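Local coordinates for malarial CLPB2 atpase/hsp101 protein (Plasmodium falciparum, PDB 4IRF) that probably uses ATP hydrolysis for protein unfolding and translocation in the parasitophorous vacuole as a ClpA/ClpB-family chaperone, of which this is the N-terminal cargo-binding domain, at residues L13-N18 / V112-L117; N18-G23 / I38-A43; K94-L99 / S119-D124. All coordinates share one frame; numbering follows the deposited sequence.

Contact 1 of 3, residues L13-N18 / V112-L117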
ATOM      1  N   LEU A  13      -5.660  -8.340   8.736  1.00 25.62           N
ATOM      2  CA  LEU A  13      -6.905  -8.714   8.123  1.00 25.25           C
ATOM      3  C   LEU A  13      -6.709  -9.398   6.779  1.00 28.51           C
ATOM      4  O   LEU A  13      -5.753  -9.210   6.123  1.00 27.32           O
ATOM      5  CB  LEU A  13      -7.808  -7.537   7.924  1.00 23.28           C
ATOM      6  CG  LEU A  13      -8.249  -6.788   9.152  1.00 28.06           C
ATOM      7  CD1 LEU A  13      -9.068  -5.598   8.781  1.00 26.92           C
ATOM      8  CD2 LEU A  13      -9.001  -7.680  10.069  1.00 30.78           C
ATOM      9  N   ASN A  14      -7.695 -10.165   6.396  1.00 29.12           N
ATOM     10  CA  ASN A  14      -7.681 -10.801   5.104  1.00 27.62           C
ATOM     11  C   ASN A  14      -7.461  -9.842   3.979  1.00 34.66           C
ATOM     12  O   ASN A  14      -6.787 -10.127   3.077  1.00 26.49           O
ATOM     13  CB  ASN A  14      -8.976 -11.439   4.796  1.00 39.13           C
ATOM     14  CG  ASN A  14      -8.943 -12.909   4.868  1.00 57.87           C
ATOM     15  OD1 ASN A  14      -8.563 -13.643   3.905  1.00 65.19           O
ATOM     16  ND2 ASN A  14      -9.432 -13.379   5.949  1.00 62.09           N
ATOM     17  N   ARG A  15      -8.193  -8.752   4.001  1.00 27.25           N
ATOM     18  CA  ARG A  15      -8.083  -7.802   2.909  1.00 25.86           C
ATOM     19  C   ARG A  15      -6.709  -7.195   2.835  1.00 24.91           C
ATOM     20  O   ARG A  15      -6.265  -6.815   1.758  1.00 25.07           O
ATOM     21  CB  ARG A  15      -9.179  -6.726   2.982  1.00 23.24           C
ATOM     22  CG  ARG A  15      -9.268  -5.938   4.298  1.00 24.97           C
ATOM     23  CD  ARG A  15     -10.356  -4.864   4.148  1.00 28.14           C
ATOM     24  NE  ARG A  15     -10.612  -4.055   5.343  1.00 26.10           N
ATOM     25  CZ  ARG A  15     -11.812  -3.957   5.921  1.00 30.53           C
ATOM     26  NH1 ARG A  15     -12.839  -4.611   5.403  1.00 31.98           N
ATOM     27  NH2 ARG A  15     -11.989  -3.198   6.998  1.00 33.75           N
ATOM     28  N   THR A  16      -6.011  -7.140   3.968  1.00 20.35           N
ATOM     29  CA  THR A  16      -4.669  -6.576   3.984  1.00 21.89           C
ATOM     30  C   THR A  16      -3.711  -7.580   3.342  1.00 25.86           C
ATOM     31  O   THR A  16      -2.894  -7.229   2.474  1.00 21.80           O
ATOM     32  CB  THR A  16      -4.246  -6.262   5.439  1.00 21.71           C
ATOM     33  OG1 THR A  16      -5.182  -5.333   6.009  1.00 23.24           O
ATOM     34  CG2 THR A  16      -2.873  -5.694   5.492  1.00 22.16           C
ATOM     35  N   ILE A  17      -3.852  -8.839   3.743  1.00 20.67           N
ATOM     36  CA  ILE A  17      -3.033  -9.929   3.195  1.00 22.71           C
ATOM     37  C   ILE A  17      -3.281 -10.046   1.683  1.00 24.82           C
ATOM     38  O   ILE A  17      -2.349 -10.231   0.919  1.00 24.06           O
ATOM     39  CB  ILE A  17      -3.436 -11.255   3.843  1.00 21.36           C
ATOM     40  CG1 ILE A  17      -3.053 -11.281   5.323  1.00 31.71           C
ATOM     41  CG2 ILE A  17      -2.746 -12.419   3.155  1.00 24.63           C
ATOM     42  CD1 ILE A  17      -1.595 -11.113   5.551  1.00 35.61           C
ATOM     43  N   ASN A  18      -4.540  -9.934   1.260  1.00 23.21           N
ATOM     44  CA  ASN A  18      -4.854 -10.014  -0.166  1.00 25.33           C
ATOM     45  C   ASN A  18      -4.183  -8.915  -0.991  1.00 26.24           C
ATOM     46  O   ASN A  18      -3.733  -9.151  -2.114  1.00 23.74           O
ATOM     47  CB  ASN A  18      -6.369 -10.019  -0.395  1.00 30.99           C
ATOM     48  CG  ASN A  18      -7.028 -11.297   0.115  1.00 31.08           C
ATOM     49  OD1 ASN A  18      -6.374 -12.342   0.258  1.00 34.93           O
ATOM     50  ND2 ASN A  18      -8.335 -11.224   0.379  1.00 36.64           N
ATOM     51  N   VAL A 112      -4.274  -5.137  11.672  1.00 23.17           N
ATOM     52  CA  VAL A 112      -3.708  -4.232  10.696  1.00 20.12           C
ATOM     53  C   VAL A 112      -4.635  -4.174   9.472  1.00 20.90           C
ATOM     54  O   VAL A 112      -4.839  -5.169   8.799  1.00 22.85           O
ATOM     55  CB  VAL A 112      -2.281  -4.663  10.279  1.00 20.37           C
ATOM     56  CG1 VAL A 112      -1.677  -3.650   9.327  1.00 23.24           C
ATOM     57  CG2 VAL A 112      -1.385  -4.802  11.515  1.00 23.34           C
ATOM     58  N   ASP A 113      -5.227  -3.008   9.233  1.00 23.06           N
ATOM     59  CA  ASP A 113      -6.163  -2.815   8.123  1.00 22.33           C
ATOM     60  C   ASP A 113      -5.497  -2.021   7.007  1.00 19.65           C
ATOM     61  O   ASP A 113      -4.337  -1.613   7.095  1.00 19.33           O
ATOM     62  CB  ASP A 113      -7.437  -2.090   8.628  1.00 22.73           C
ATOM     63  CG  ASP A 113      -8.672  -2.414   7.793  1.00 27.64           C
ATOM     64  OD1 ASP A 113      -8.531  -2.730   6.600  1.00 23.93           O
ATOM     65  OD2 ASP A 113      -9.796  -2.347   8.337  1.00 32.01           O
ATOM     66  N   VAL A 114      -6.246  -1.778   5.942  1.00 20.92           N
ATOM     67  CA  VAL A 114      -5.722  -1.065   4.791  1.00 23.04           C
ATOM     68  C   VAL A 114      -5.219   0.339   5.089  1.00 23.61           C
ATOM     69  O   VAL A 114      -4.226   0.758   4.516  1.00 21.35           O
ATOM     70  CB  VAL A 114      -6.776  -1.043   3.649  1.00 25.34           C
ATOM     71  CG1 VAL A 114      -6.205  -0.425   2.410  1.00 22.89           C
ATOM     72  CG2 VAL A 114      -7.206  -2.450   3.338  1.00 21.29           C
ATOM     73  N   GLU A 115      -5.898   1.075   5.979  1.00 21.01           N
ATOM     74  CA  GLU A 115      -5.443   2.426   6.308  1.00 18.91           C
ATOM     75  C   GLU A 115      -4.084   2.387   6.987  1.00 18.65           C
ATOM     76  O   GLU A 115      -3.293   3.323   6.856  1.00 23.15           O
ATOM     77  CB  GLU A 115      -6.413   3.097   7.282  1.00 23.26           C
ATOM     78  CG  GLU A 115      -7.805   3.378   6.683  1.00 32.45           C
ATOM     79  CD  GLU A 115      -8.767   2.198   6.761  1.00 22.84           C
ATOM     80  OE1 GLU A 115      -8.359   1.041   7.028  1.00 27.78           O
ATOM     81  OE2 GLU A 115      -9.987   2.444   6.539  1.00 29.90           O
ATOM     82  N   HIS A 116      -3.839   1.341   7.764  1.00 20.78           N
ATOM     83  CA  HIS A 116      -2.568   1.221   8.490  1.00 17.35           C
ATOM     84  C   HIS A 116      -1.437   0.893   7.519  1.00 19.54           C
ATOM     85  O   HIS A 116      -0.342   1.443   7.626  1.00 20.77           O
ATOM     86  CB  HIS A 116      -2.700   0.166   9.587  1.00 20.81           C
ATOM     87  CG  HIS A 116      -3.839   0.467  10.517  1.00 23.40           C
ATOM     88  ND1 HIS A 116      -4.920  -0.374  10.659  1.00 25.33           N
ATOM     89  CD2 HIS A 116      -4.094   1.553  11.285  1.00 25.42           C
ATOM     90  CE1 HIS A 116      -5.780   0.169  11.512  1.00 26.22           C
ATOM     91  NE2 HIS A 116      -5.302   1.334  11.904  1.00 23.86           N
ATOM     92  N   LEU A 117      -1.745   0.054   6.542  1.00 21.47           N
ATOM     93  CA  LEU A 117      -0.826  -0.242   5.457  1.00 23.47           C
ATOM     94  C   LEU A 117      -0.568   1.032   4.674  1.00 18.66           C
ATOM     95  O   LEU A 117       0.591   1.354   4.334  1.00 23.08           O
ATOM     96  CB  LEU A 117      -1.409  -1.360   4.582  1.00 21.33           C
ATOM     97  CG  LEU A 117      -0.550  -1.886   3.464  1.00 24.25           C
ATOM     98  CD1 LEU A 117       0.798  -2.396   3.989  1.00 22.56           C
ATOM     99  CD2 LEU A 117      -1.305  -3.002   2.800  1.00 22.63           C
TER
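Arg15 meets Asp113 side-on, in a two-pronged salt bridge that ties the first turn of helix 14-29 to the start of helix 114-121. NE gives a nearly straight bond (175°) to OD1 of Asp113, with NE and OD1 2.8 Å apart. The second prong, Arg15 NH2 to Asp113 OD2, measures 2.7 Å. Both oxygens use their syn lone pairs, and the guanidinium and carboxylate planes lie 22° apart, so the groups are nearly coplanar. Extended from CG to NE, the arginine also crosses the Val114 side chain at about a right angle, its CD nearest CG2. Leu13 approaches the acid obliquely, its CD1 3.4 Å from Asp113 CG.

Beneath the bridge, the carbonyl of Val112 takes two donors. Thr16 OG1 lies 2.8 Å from Val112 O but sits 28° out of the carbonyl plane, whereas the longer bond from Leu13 N (3.3 Å to Val112 O) lies in that plane. With OG1 turned to this carbonyl, the Thr16 and Leu117 side chains slide past each other in opposite directions, Thr16 CG2 4.1 Å from Leu117 CD2.

The second shell fixes the acid. Val114 N reaches the anti lone pair of Asp113 OD1 at 2.6 Å, giving that oxygen a second donor. Behind it, Asp113 N donates into the ring plane of His116, meeting ND1 at 3.0 Å. From helix 138-151, Lys148 forms salt bridges with both Asp113 OD2 and Glu115 OE1. Buried Asp113 is probably ionised, its charge balanced by Arg15 and Lys148, so three helices join at one carboxylate.

Contact 2 of 3, residues N18-G23 / I38-A43; sequences NILNAG and IHILSA
Ile19 O is the best-held polar atom here: one backbone bond grips it, from Gly23 N at 2.8 Å, inside helix 14-29. The methyl of Ala43, from the other helix, lies against the same oxygen, with Ala43 CB 3.3 Å from Ile19 O. That methyl is the centre of the contact. Ala43 CB also touches Gly23 N and lies 3.8 Å from Ala22 CB, so Ala43 beds into a shallow site made by backbone and small side chains. Gly23 brings the backbones together, its CA 4.5 Å from Ile40 CA.

In this mostly helical Clp N-terminal domain, helices 14-29 and 37-46 follow one another along the chain, and their segments cross at 119° with axes 7.8 Å apart at closest approach. Larger aliphatic groups pack beside the small-residue centre. Ile19 holds CG2 anti to its backbone N, and this branch meets the CG2 branch of Ile40 at 4.0 Å. Leu20 starts away from the other helix, but its CD2 returns to lie alongside Ile40, 3.6 Å from CD1, the two chains pointing the same way. Leu117 of helix 114-121 packs on both Ile19 and Ile40.

At the far end His39 offers its CB to Gly23 O at 3.6 Å, while its ring leads away: ND1 is hydrogen-bonded to Lys36 N, and the imidazole stacks edge-to-face with His32.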
ATOM      1  N   ASN A  18      -4.540  -9.934   1.260  1.00 23.21           N
ATOM      2  CA  ASN A  18      -4.854 -10.014  -0.166  1.00 25.33           C
ATOM      3  C   ASN A  18      -4.183  -8.915  -0.991  1.00 26.24           C
ATOM      4  O   ASN A  18      -3.733  -9.151  -2.114  1.00 23.74           O
ATOM      5  CB  ASN A  18      -6.369 -10.019  -0.395  1.00 30.99           C
ATOM      6  CG  ASN A  18      -7.028 -11.297   0.115  1.00 31.08           C
ATOM      7  OD1 ASN A  18      -6.374 -12.342   0.258  1.00 34.93           O
ATOM      8  ND2 ASN A  18      -8.335 -11.224   0.379  1.00 36.64           N
ATOM      9  N   ILE A  19      -4.123  -7.712  -0.434  1.00 20.54           N
ATOM     10  CA  ILE A  19      -3.384  -6.638  -1.061  1.00 22.91           C
ATOM     11  C   ILE A  19      -1.897  -7.007  -1.176  1.00 19.61           C
ATOM     12  O   ILE A  19      -1.284  -6.792  -2.221  1.00 22.85           O
ATOM     13  CB  ILE A  19      -3.534  -5.290  -0.289  1.00 19.12           C
ATOM     14  CG1 ILE A  19      -4.887  -4.665  -0.632  1.00 21.37           C
ATOM     15  CG2 ILE A  19      -2.507  -4.287  -0.717  1.00 21.62           C
ATOM     16  CD1 ILE A  19      -5.358  -3.692   0.404  1.00 21.98           C
ATOM     17  N   LEU A  20      -1.320  -7.518  -0.089  1.00 19.92           N
ATOM     18  CA  LEU A  20       0.083  -7.927  -0.117  1.00 19.21           C
ATOM     19  C   LEU A  20       0.330  -9.011  -1.159  1.00 24.58           C
ATOM     20  O   LEU A  20       1.282  -8.929  -1.920  1.00 25.61           O
ATOM     21  CB  LEU A  20       0.512  -8.417   1.255  1.00 20.06           C
ATOM     22  CG  LEU A  20       0.480  -7.355   2.339  1.00 21.70           C
ATOM     23  CD1 LEU A  20       0.795  -8.014   3.694  1.00 24.60           C
ATOM     24  CD2 LEU A  20       1.494  -6.263   2.034  1.00 25.78           C
ATOM     25  N   ASN A  21      -0.538 -10.011  -1.221  1.00 21.19           N
ATOM     26  CA  ASN A  21      -0.360 -11.065  -2.224  1.00 26.12           C
ATOM     27  C   ASN A  21      -0.571 -10.574  -3.661  1.00 25.60           C
ATOM     28  O   ASN A  21       0.084 -11.040  -4.599  1.00 28.33           O
ATOM     29  CB  ASN A  21      -1.284 -12.237  -1.928  1.00 27.73           C
ATOM     30  CG  ASN A  21      -0.850 -13.032  -0.714  1.00 27.77           C
ATOM     31  OD1 ASN A  21       0.331 -13.055  -0.377  1.00 36.02           O
ATOM     32  ND2 ASN A  21      -1.802 -13.731  -0.077  1.00 34.31           N
ATOM     33  N   ALA A  22      -1.500  -9.639  -3.852  1.00 23.87           N
ATOM     34  CA  ALA A  22      -1.656  -9.055  -5.185  1.00 25.37           C
ATOM     35  C   ALA A  22      -0.413  -8.248  -5.530  1.00 28.79           C
ATOM     36  O   ALA A  22       0.011  -8.147  -6.711  1.00 27.15           O
ATOM     37  CB  ALA A  22      -2.916  -8.171  -5.284  1.00 23.23           C
ATOM     38  N   GLY A  23       0.159  -7.607  -4.515  1.00 24.00           N
ATOM     39  CA  GLY A  23       1.380  -6.863  -4.692  1.00 23.81           C
ATOM     40  C   GLY A  23       2.514  -7.746  -5.206  1.00 26.12           C
ATOM     41  O   GLY A  23       3.284  -7.316  -6.067  1.00 27.02           O
ATOM     42  N   ILE A  38       6.021   0.360  -3.861  1.00 20.35           N
ATOM     43  CA  ILE A  38       5.243   0.772  -5.036  1.00 25.18           C
ATOM     44  C   ILE A  38       4.351  -0.346  -5.523  1.00 20.56           C
ATOM     45  O   ILE A  38       3.214  -0.106  -5.932  1.00 21.71           O
ATOM     46  CB  ILE A  38       6.119   1.312  -6.180  1.00 21.80           C
ATOM     47  CG1 ILE A  38       5.216   1.838  -7.306  1.00 23.42           C
ATOM     48  CG2 ILE A  38       7.055   0.192  -6.687  1.00 27.47           C
ATOM     49  CD1 ILE A  38       4.306   3.005  -6.822  1.00 27.28           C
ATOM     50  N   HIS A  39       4.824  -1.601  -5.453  1.00 21.57           N
ATOM     51  CA  HIS A  39       3.987  -2.728  -5.856  1.00 20.87           C
ATOM     52  C   HIS A  39       2.787  -2.930  -4.957  1.00 22.84           C
ATOM     53  O   HIS A  39       1.705  -3.307  -5.424  1.00 22.72           O
ATOM     54  CB  HIS A  39       4.804  -4.019  -5.884  1.00 22.33           C
ATOM     55  CG  HIS A  39       6.003  -3.924  -6.749  1.00 22.45           C
ATOM     56  ND1 HIS A  39       7.259  -4.340  -6.345  1.00 27.37           N
ATOM     57  CD2 HIS A  39       6.144  -3.466  -8.019  1.00 23.49           C
ATOM     58  CE1 HIS A  39       8.120  -4.100  -7.318  1.00 25.09           C
ATOM     59  NE2 HIS A  39       7.467  -3.580  -8.350  1.00 24.44           N
ATOM     60  N   ILE A  40       2.989  -2.717  -3.654  1.00 21.70           N
ATOM     61  CA  ILE A  40       1.908  -2.818  -2.710  1.00 22.36           C
ATOM     62  C   ILE A  40       0.907  -1.696  -2.954  1.00 22.80           C
ATOM     63  O   ILE A  40      -0.298  -1.957  -2.903  1.00 20.99           O
ATOM     64  CB  ILE A  40       2.389  -2.756  -1.269  1.00 17.82           C
ATOM     65  CG1 ILE A  40       3.293  -3.982  -1.018  1.00 20.57           C
ATOM     66  CG2 ILE A  40       1.196  -2.743  -0.315  1.00 19.45           C
ATOM     67  CD1 ILE A  40       3.804  -4.026   0.408  1.00 20.75           C
ATOM     68  N   LEU A  41       1.430  -0.494  -3.220  1.00 18.71           N
ATOM     69  CA  LEU A  41       0.536   0.664  -3.539  1.00 19.07           C
ATOM     70  C   LEU A  41      -0.343   0.358  -4.767  1.00 25.64           C
ATOM     71  O   LEU A  41      -1.564   0.599  -4.732  1.00 22.99           O
ATOM     72  CB  LEU A  41       1.332   1.959  -3.694  1.00 23.23           C
ATOM     73  CG  LEU A  41       0.426   3.128  -4.094  1.00 22.62           C
ATOM     74  CD1 LEU A  41      -0.646   3.370  -3.062  1.00 23.69           C
ATOM     75  CD2 LEU A  41       1.228   4.365  -4.351  1.00 25.88           C
ATOM     76  N   SER A  42       0.254  -0.219  -5.813  1.00 20.57           N
ATOM     77  CA  SER A  42      -0.517  -0.577  -7.022  1.00 21.66           C
ATOM     78  C   SER A  42      -1.685  -1.466  -6.631  1.00 21.63           C
ATOM     79  O   SER A  42      -2.841  -1.213  -6.987  1.00 25.67           O
ATOM     80  CB  SER A  42       0.374  -1.316  -8.019  1.00 22.39           C
ATOM     81  OG  SER A  42      -0.357  -1.720  -9.173  1.00 28.75           O
ATOM     82  N   ALA A  43      -1.387  -2.500  -5.829  1.00 25.84           N
ATOM     83  CA  ALA A  43      -2.399  -3.432  -5.338  1.00 21.10           C
ATOM     84  C   ALA A  43      -3.484  -2.781  -4.457  1.00 24.66           C
ATOM     85  O   ALA A  43      -4.666  -3.126  -4.519  1.00 25.95           O
ATOM     86  CB  ALA A  43      -1.707  -4.586  -4.580  1.00 22.66           C
TER

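Contact 3 of 3, residues K94-L99 / S119-D124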
ATOM      1  N   LYS A  94       9.531  -4.836   4.638  1.00 24.41           N
ATOM      2  CA  LYS A  94       9.525  -5.235   6.039  1.00 29.17           C
ATOM      3  C   LYS A  94       9.288  -4.009   6.912  1.00 29.26           C
ATOM      4  O   LYS A  94       8.540  -4.049   7.921  1.00 24.51           O
ATOM      5  CB  LYS A  94      10.810  -5.994   6.419  1.00 32.38           C
ATOM      6  CG  LYS A  94      10.909  -7.358   5.721  1.00 37.01           C
ATOM      7  CD  LYS A  94      12.176  -8.131   6.113  1.00 42.37           C
ATOM      8  CE  LYS A  94      12.259  -9.435   5.343  1.00 38.22           C
ATOM      9  NZ  LYS A  94      13.615 -10.053   5.468  1.00 45.29           N
ATOM     10  N   GLU A  95       9.877  -2.895   6.506  1.00 22.51           N
ATOM     11  CA  GLU A  95       9.601  -1.637   7.184  1.00 30.95           C
ATOM     12  C   GLU A  95       8.167  -1.110   7.034  1.00 29.66           C
ATOM     13  O   GLU A  95       7.578  -0.602   7.999  1.00 22.58           O
ATOM     14  CB  GLU A  95      10.578  -0.570   6.687  1.00 36.42           C
ATOM     15  CG  GLU A  95      10.479   0.756   7.425  1.00 56.28           C
ATOM     16  CD  GLU A  95      11.511   1.763   6.953  1.00 86.41           C
ATOM     17  OE1 GLU A  95      12.419   1.372   6.191  1.00 89.13           O
ATOM     18  OE2 GLU A  95      11.414   2.945   7.346  1.00103.07           O
ATOM     19  N   THR A  96       7.652  -1.125   5.808  1.00 22.63           N
ATOM     20  CA  THR A  96       6.241  -0.840   5.595  1.00 23.74           C
ATOM     21  C   THR A  96       5.354  -1.521   6.630  1.00 19.19           C
ATOM     22  O   THR A  96       4.496  -0.859   7.268  1.00 20.87           O
ATOM     23  CB  THR A  96       5.759  -1.301   4.207  1.00 19.34           C
ATOM     24  OG1 THR A  96       6.640  -0.784   3.204  1.00 21.83           O
ATOM     25  CG2 THR A  96       4.369  -0.742   3.969  1.00 20.04           C
ATOM     26  N   LEU A  97       5.590  -2.821   6.842  1.00 20.61           N
ATOM     27  CA  LEU A  97       4.750  -3.641   7.708  1.00 16.91           C
ATOM     28  C   LEU A  97       4.997  -3.322   9.180  1.00 17.19           C
ATOM     29  O   LEU A  97       4.063  -3.281   9.976  1.00 19.69           O
ATOM     30  CB  LEU A  97       4.971  -5.140   7.423  1.00 22.45           C
ATOM     31  CG  LEU A  97       4.655  -5.485   5.954  1.00 25.03           C
ATOM     32  CD1 LEU A  97       4.891  -6.948   5.636  1.00 27.51           C
ATOM     33  CD2 LEU A  97       3.218  -5.138   5.688  1.00 26.36           C
ATOM     34  N   ALA A  98       6.260  -3.057   9.534  1.00 17.73           N
ATOM     35  CA  ALA A  98       6.553  -2.637  10.904  1.00 18.23           C
ATOM     36  C   ALA A  98       5.861  -1.327  11.239  1.00 20.22           C
ATOM     37  O   ALA A  98       5.314  -1.152  12.337  1.00 20.81           O
ATOM     38  CB  ALA A  98       8.076  -2.520  11.126  1.00 20.52           C
ATOM     39  N   LEU A  99       5.873  -0.381  10.292  1.00 18.67           N
ATOM     40  CA  LEU A  99       5.189   0.886  10.513  1.00 19.67           C
ATOM     41  C   LEU A  99       3.647   0.746  10.514  1.00 21.90           C
ATOM     42  O   LEU A  99       2.962   1.364  11.342  1.00 20.05           O
ATOM     43  CB  LEU A  99       5.644   1.883   9.454  1.00 20.17           C
ATOM     44  CG  LEU A  99       7.093   2.331   9.564  1.00 19.59           C
ATOM     45  CD1 LEU A  99       7.478   3.029   8.293  1.00 23.81           C
ATOM     46  CD2 LEU A  99       7.206   3.287  10.745  1.00 23.90           C
ATOM     47  N   SER A 119      -0.595   4.049   5.806  1.00 20.63           N
ATOM     48  CA  SER A 119       0.288   4.884   6.599  1.00 18.32           C
ATOM     49  C   SER A 119       1.731   4.386   6.471  1.00 21.78           C
ATOM     50  O   SER A 119       2.670   5.166   6.286  1.00 24.28           O
ATOM     51  CB  SER A 119      -0.163   4.853   8.063  1.00 22.50           C
ATOM     52  OG  SER A 119       0.703   5.651   8.834  1.00 26.90           O
ATOM     53  N   GLY A 120       1.895   3.069   6.525  1.00 18.53           N
ATOM     54  CA  GLY A 120       3.215   2.475   6.377  1.00 17.25           C
ATOM     55  C   GLY A 120       3.855   2.760   5.027  1.00 17.21           C
ATOM     56  O   GLY A 120       5.046   3.129   4.929  1.00 20.77           O
ATOM     57  N   LEU A 121       3.050   2.648   3.982  1.00 20.57           N
ATOM     58  CA  LEU A 121       3.532   2.923   2.627  1.00 18.79           C
ATOM     59  C   LEU A 121       4.026   4.352   2.440  1.00 24.26           C
ATOM     60  O   LEU A 121       4.916   4.627   1.640  1.00 23.06           O
ATOM     61  CB  LEU A 121       2.405   2.635   1.639  1.00 18.17           C
ATOM     62  CG  LEU A 121       2.109   1.172   1.441  1.00 23.81           C
ATOM     63  CD1 LEU A 121       0.829   1.052   0.610  1.00 20.18           C
ATOM     64  CD2 LEU A 121       3.314   0.459   0.738  1.00 19.84           C
ATOM     65  N   SER A 122       3.444   5.285   3.191  1.00 21.67           N
ATOM     66  CA  SER A 122       3.844   6.675   3.080  1.00 29.82           C
ATOM     67  C   SER A 122       5.311   6.918   3.491  1.00 22.55           C
ATOM     68  O   SER A 122       5.876   7.948   3.155  1.00 34.10           O
ATOM     69  CB  SER A 122       2.876   7.578   3.842  1.00 27.24           C
ATOM     70  OG  SER A 122       3.034   7.449   5.244  1.00 28.00           O
ATOM     71  N   ASN A 123       5.940   5.958   4.179  1.00 22.58           N
ATOM     72  CA  ASN A 123       7.374   6.077   4.478  1.00 25.17           C
ATOM     73  C   ASN A 123       8.243   5.977   3.232  1.00 29.44           C
ATOM     74  O   ASN A 123       9.332   6.573   3.171  1.00 29.99           O
ATOM     75  CB  ASN A 123       7.838   5.007   5.475  1.00 27.15           C
ATOM     76  CG  ASN A 123       9.349   5.045   5.736  1.00 23.21           C
ATOM     77  OD1 ASN A 123      10.120   4.197   5.261  1.00 33.44           O
ATOM     78  ND2 ASN A 123       9.777   6.045   6.460  1.00 27.85           N
ATOM     79  N   ASP A 124       7.796   5.194   2.259  1.00 25.78           N
ATOM     80  CA  ASP A 124       8.610   4.967   1.079  1.00 26.70           C
ATOM     81  C   ASP A 124       8.702   6.255   0.254  1.00 25.62           C
ATOM     82  O   ASP A 124       7.684   6.919   0.016  1.00 26.20           O
ATOM     83  CB  ASP A 124       8.024   3.851   0.251  1.00 23.89           C
ATOM     84  CG  ASP A 124       8.837   3.564  -0.978  1.00 32.63           C
ATOM     85  OD1 ASP A 124       9.983   3.039  -0.854  1.00 28.01           O
ATOM     86  OD2 ASP A 124       8.334   3.864  -2.091  1.00 28.95           O
TER
HETATM   87  O   HOH W   1       6.972   1.983   3.072  1.00 24.48           O
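Two flat groups, the carboxylate of Glu95 and the amide of Asn123, meet at their tips, the side chains crossing at about a right angle and the planes 45° apart. Glu95 reaches there by an extended chain beyond CG. Leu99 comes to the stem of the amide, its CD1 3.5 Å from Asn123 CB.

These groups belong to a close helix-helix contact in the Clp N-terminal domain, where helix 91-106 passes the C-terminal part of helix 114-121 and the type I turn from Leu121 to Asp124. Gly120 brings the backbones close: its CA is 3.7 Å from Thr96 O and also lies against Leu99 CB. On the buried side, Thr96 sets CG2 anti to its backbone N, and this methyl presses on Leu121 CD2 at 3.6 Å. Pro37 of helix 37-46 touches both of these side chains.

From the turn, Ser122 OG reaches back to donate to Ser119 O at 2.5 Å, in the carbonyl plane. Thr96 OG1 has a bond to Glu92 O in its own helix and a second partner in a water, 2.8 Å from OG1, which donates to Gly120 O at 2.9 Å.

How the contacts relate
The three contacts adjoin one another, linked by apolar packing between them, in a single Clp N-terminal domain. Their centres lie about 10 Å (1 and 2), 12 Å (1 and 3) and 13 Å (2 and 3) apart. Contacts 1 and 2 share helix 14-29, with Asn18 in both, while contacts 1 and 3 share helix 114-121. Along the chain contact 2 is nested inside the long loop closed by contact 1, contact 3 comes after contact 2, and contacts 1 and 3 interleave. Leu117 joins all three, meeting Ile19, Ile40 and Thr96, and Leu121 carries the packing from contact 3 to Ile40. Helix 114-121 thus ties early and late parts of the domain into one core.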